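Local coordinates for protein lipid II:glycine glycyltransferase (Staphylococcus aureus, PDB 6SNR) that probably attaches the first glycine of the pentaglycine cross-bridge to the lysine of lipid II, using glycyl-tRNA as donor, in staphylococcal cell-wall synthesis, at residues 9-14 with 25-30; 53-58 with 74-79. One frame throughout, in Å; residues are numbered along the deposited sequence.

Interaction 1 of 2, residues 9-14 with 25-30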
# COMPACT_ATOMS: atom_id res chain seq x y z
N GLN A 9 5.38 -14.22 18.09
CA GLN A 9 5.41 -12.80 18.41
C GLN A 9 6.83 -12.23 18.46
O GLN A 9 7.07 -11.14 18.03
CB GLN A 9 4.70 -12.54 19.74
CG GLN A 9 3.22 -12.72 19.65
CD GLN A 9 2.81 -14.11 19.91
OE1 GLN A 9 3.64 -15.03 20.04
NE2 GLN A 9 1.49 -14.29 20.03
N GLU A 10 7.79 -13.00 18.99
CA GLU A 10 9.16 -12.60 19.01
C GLU A 10 9.74 -12.44 17.61
O GLU A 10 10.44 -11.50 17.34
CB GLU A 10 9.98 -13.58 19.86
CG GLU A 10 9.65 -13.46 21.36
CD GLU A 10 10.21 -14.60 22.21
OE1 GLU A 10 10.53 -15.73 21.74
OE2 GLU A 10 10.30 -14.35 23.44
N HIS A 11 9.47 -13.40 16.75
CA HIS A 11 9.86 -13.33 15.32
C HIS A 11 9.28 -12.08 14.67
O HIS A 11 9.99 -11.31 14.07
CB HIS A 11 9.33 -14.57 14.59
CG HIS A 11 9.58 -14.55 13.11
ND1 HIS A 11 8.73 -13.99 12.18
CD2 HIS A 11 10.65 -15.02 12.43
CE1 HIS A 11 9.25 -14.19 10.96
NE2 HIS A 11 10.43 -14.75 11.10
N ASP A 12 7.98 -11.90 14.80
CA ASP A 12 7.30 -10.76 14.18
C ASP A 12 7.87 -9.42 14.71
O ASP A 12 8.09 -8.47 13.97
CB ASP A 12 5.78 -10.85 14.38
CG ASP A 12 5.13 -11.96 13.57
OD1 ASP A 12 5.82 -12.41 12.58
OD2 ASP A 12 4.00 -12.36 13.89
N ALA A 13 8.14 -9.36 16.01
CA ALA A 13 8.76 -8.15 16.57
C ALA A 13 10.11 -7.83 15.94
O ALA A 13 10.41 -6.69 15.56
CB ALA A 13 8.84 -8.26 18.10
N PHE A 14 10.93 -8.87 15.80
CA PHE A 14 12.23 -8.74 15.20
C PHE A 14 12.11 -8.29 13.76
O PHE A 14 12.84 -7.36 13.34
CB PHE A 14 12.99 -10.07 15.27
CG PHE A 14 14.40 -9.97 14.75
CD1 PHE A 14 14.70 -10.16 13.43
CD2 PHE A 14 15.44 -9.67 15.62
CE1 PHE A 14 16.01 -10.06 12.97
CE2 PHE A 14 16.73 -9.56 15.17
CZ PHE A 14 17.03 -9.76 13.84
N GLN A 25 7.54 -11.60 5.54
CA GLN A 25 8.20 -12.42 6.55
C GLN A 25 7.42 -12.54 7.87
O GLN A 25 7.92 -13.18 8.81
CB GLN A 25 9.62 -11.99 6.78
CG GLN A 25 10.55 -12.30 5.61
CD GLN A 25 10.83 -13.81 5.55
OE1 GLN A 25 10.32 -14.59 4.68
NE2 GLN A 25 11.54 -14.21 6.51
N LEU A 26 6.26 -11.92 7.94
CA LEU A 26 5.42 -12.02 9.17
C LEU A 26 4.69 -13.33 9.25
O LEU A 26 4.19 -13.87 8.25
CB LEU A 26 4.40 -10.85 9.25
CG LEU A 26 5.01 -9.45 9.31
CD1 LEU A 26 3.87 -8.42 9.39
CD2 LEU A 26 5.92 -9.31 10.51
N THR A 27 4.50 -13.82 10.49
CA THR A 27 3.80 -15.05 10.66
C THR A 27 2.35 -15.06 10.15
O THR A 27 1.89 -16.06 9.63
CB THR A 27 3.87 -15.59 12.12
OG1 THR A 27 3.09 -14.75 12.99
CG2 THR A 27 5.26 -15.70 12.63
N LYS A 28 1.63 -13.93 10.30
CA LYS A 28 0.26 -13.89 9.82
C LYS A 28 0.19 -13.80 8.28
O LYS A 28 -0.81 -14.19 7.70
CB LYS A 28 -0.50 -12.71 10.45
CG LYS A 28 -0.65 -12.78 11.93
CD LYS A 28 -1.47 -13.97 12.36
CE LYS A 28 -1.98 -13.73 13.79
NZ LYS A 28 -2.81 -12.48 13.92
N TRP A 29 1.27 -13.33 7.65
CA TRP A 29 1.33 -13.42 6.16
C TRP A 29 1.41 -14.90 5.74
O TRP A 29 0.71 -15.36 4.80
CB TRP A 29 2.50 -12.65 5.62
CG TRP A 29 2.55 -12.73 4.14
CD1 TRP A 29 3.33 -13.57 3.39
CD2 TRP A 29 1.73 -12.01 3.21
NE1 TRP A 29 3.04 -13.41 2.07
CE2 TRP A 29 2.08 -12.46 1.93
CE3 TRP A 29 0.74 -11.03 3.35
CZ2 TRP A 29 1.50 -11.93 0.78
CZ3 TRP A 29 0.15 -10.53 2.22
CH2 TRP A 29 0.53 -10.98 0.95
N ALA A 30 2.24 -15.68 6.43
CA ALA A 30 2.24 -17.14 6.17
C ALA A 30 0.89 -17.76 6.33
O ALA A 30 0.49 -18.62 5.53
CB ALA A 30 3.28 -17.84 7.03
O HOH W 1 2.33 -11.47 11.79
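D12 and L26 bring the two backbones nearest each other, their CA atoms 5.5 Å apart, where the side of helix 8-17 meets the first residues of helix 27-33. L26 is the N-cap residue of that second helix, and T27 opens its first turn.

The carboxylate of D12 carries the contact. CG stands beside the backbone N, anti to the carbonyl carbon (chi1 -71°), and the carboxylate it carries takes two hydrogen bonds from T27, one on each oxygen. The backbone N of T27 donates to D12 OD1 at 2.8 Å, nearly straight at 169°, and T27 OG1 donates to D12 OD2 at 2.7 Å. Both donors arrive on the syn side, slightly out of the carboxylate plane. From its own helix, H11 ND1 adds a weak bond to D12 OD1. Water 1 accepts from K28 N and gives a weak bond to D12 OD2. Against this polar grip, L26 CD2 lies 3.7 Å from D12 OD1.

An acid from a neighbouring helix thus binds a backbone N-H of the first turn directly and another through water. Its negative charge sits at the N-terminal end of helix 27-33, where the helix dipole would be expected to stabilise it.

Interaction 2 of 2, residues 53-58 with 74-79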
# COMPACT_ATOMS: atom_id res chain seq x y z
N GLY A 53 19.34 -12.77 13.44
CA GLY A 53 18.61 -12.92 12.14
C GLY A 53 17.52 -13.96 12.23
O GLY A 53 17.62 -14.89 13.03
N VAL A 54 16.49 -13.82 11.40
CA VAL A 54 15.41 -14.78 11.31
C VAL A 54 15.01 -14.98 9.88
O VAL A 54 15.43 -14.21 8.99
CB VAL A 54 14.16 -14.32 12.09
CG1 VAL A 54 14.54 -14.03 13.53
CG2 VAL A 54 13.55 -13.07 11.45
N ALA A 55 14.24 -16.01 9.66
CA ALA A 55 13.64 -16.23 8.35
C ALA A 55 12.43 -17.13 8.47
O ALA A 55 12.39 -18.06 9.29
CB ALA A 55 14.68 -16.79 7.37
N GLN A 56 11.41 -16.83 7.69
CA GLN A 56 10.26 -17.62 7.53
C GLN A 56 10.29 -18.27 6.13
O GLN A 56 10.38 -17.59 5.12
CB GLN A 56 9.01 -16.75 7.64
CG GLN A 56 7.76 -17.50 7.49
CD GLN A 56 6.59 -16.67 7.92
OE1 GLN A 56 6.14 -15.77 7.18
NE2 GLN A 56 6.12 -16.94 9.10
N LEU A 57 10.30 -19.58 6.12
CA LEU A 57 10.40 -20.41 4.90
C LEU A 57 9.05 -20.89 4.53
O LEU A 57 8.32 -21.47 5.37
CB LEU A 57 11.32 -21.64 5.18
CG LEU A 57 12.83 -21.45 5.34
CD1 LEU A 57 13.30 -20.41 6.32
CD2 LEU A 57 13.43 -22.82 5.69
N LEU A 58 8.64 -20.70 3.27
CA LEU A 58 7.41 -21.23 2.79
C LEU A 58 7.74 -22.34 1.82
O LEU A 58 8.53 -22.17 0.90
CB LEU A 58 6.57 -20.17 2.05
CG LEU A 58 6.07 -19.05 2.99
CD1 LEU A 58 5.38 -17.93 2.20
CD2 LEU A 58 5.12 -19.63 4.00
N ARG A 74 10.88 -12.27 0.70
CA ARG A 74 11.44 -11.07 1.33
C ARG A 74 12.29 -11.33 2.61
O ARG A 74 12.50 -10.46 3.42
CB ARG A 74 10.35 -10.02 1.59
CG ARG A 74 9.75 -9.45 0.29
CD ARG A 74 10.67 -8.42 -0.26
NE ARG A 74 10.11 -7.72 -1.43
CZ ARG A 74 10.67 -7.65 -2.64
NH1 ARG A 74 11.80 -8.29 -2.91
NH2 ARG A 74 10.06 -6.86 -3.56
N GLY A 75 12.84 -12.54 2.70
CA GLY A 75 13.92 -12.86 3.65
C GLY A 75 15.19 -13.20 2.91
O GLY A 75 15.24 -13.02 1.68
N PHE A 76 16.23 -13.67 3.61
CA PHE A 76 16.33 -13.66 5.07
C PHE A 76 16.26 -12.25 5.68
O PHE A 76 16.65 -11.25 5.06
CB PHE A 76 17.69 -14.20 5.53
CG PHE A 76 18.18 -15.46 4.85
CD1 PHE A 76 17.67 -16.72 5.19
CD2 PHE A 76 19.18 -15.40 3.89
CE1 PHE A 76 18.17 -17.87 4.63
CE2 PHE A 76 19.69 -16.55 3.32
CZ PHE A 76 19.20 -17.78 3.69
N VAL A 77 15.81 -12.17 6.92
CA VAL A 77 15.75 -10.92 7.69
C VAL A 77 16.99 -10.84 8.57
O VAL A 77 17.05 -11.38 9.69
CB VAL A 77 14.46 -10.77 8.47
CG1 VAL A 77 14.44 -9.43 9.19
CG2 VAL A 77 13.25 -10.91 7.56
N VAL A 78 18.00 -10.20 8.00
CA VAL A 78 19.35 -10.17 8.55
C VAL A 78 20.12 -9.00 7.94
O VAL A 78 19.80 -8.57 6.86
CB VAL A 78 20.09 -11.51 8.33
CG1 VAL A 78 20.46 -11.78 6.87
CG2 VAL A 78 21.33 -11.59 9.21
N ASP A 79 21.11 -8.51 8.65
CA ASP A 79 22.12 -7.61 8.09
C ASP A 79 23.04 -8.45 7.19
O ASP A 79 23.75 -9.33 7.68
CB ASP A 79 22.86 -6.92 9.25
CG ASP A 79 23.97 -5.98 8.79
OD1 ASP A 79 24.28 -5.89 7.58
OD2 ASP A 79 24.55 -5.32 9.69
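V54 and V77 face each other as an antiparallel, hydrogen-bonded pair, their CA atoms 5.3 Å apart. The backbone supplies both bonds: V54 N donates to V77 O at 3.0 Å and V77 N returns one to V54 O at 2.9 Å. Beside this pair G53 brings its CA within 3.3 Å of V77 O in a CA-H...O contact, so that this carbonyl meets both an N-H and a C-H of segment 53-58.

Apolar contacts fall on two faces of the sheet. V54 and V77 lie side by side and point the same way, V54 CG2 resting 3.9 Å from V77 CB; H11 and F14 of helix 8-17 also pack on V54, and F14 reaches V77. Away from that pair, A55 CB touches F76 CD1 at 3.7 Å, in the plane of the ring and at its edge. L86 and L89 of helix 83-99 touch the F76 side chain, and L89 also meets V78.

The peptide bond between G75 and F76 is cis, just before the chain pairs at V77. These strands, 50-61 and 68-78, form a beta hairpin within a mixed sheet that has helices packed against it, a helix-flanked sheet consistent with the GNAT-like fold of FemABX enzymes.

How the interactions relate
Interactions 1 and 2 follow one another along the chain, their centres about 10 Å apart on the same side of the molecule. Interaction 1 joins two helices, and interaction 2 joins two strands of the neighbouring sheet. Helix 8-17 belongs to the first contact and also covers one face of the second. The two contacts touch directly as well: Q25, L26, T27 and A30 all lie against Q56 of strand 50-61, and Q25 also touches V77. Helix 8-17 and the start of helix 27-33 therefore pack on the V54/V77 side of the hairpin, and the residues that touch within each contact are mostly buried. No ligand or substrate marks either contact.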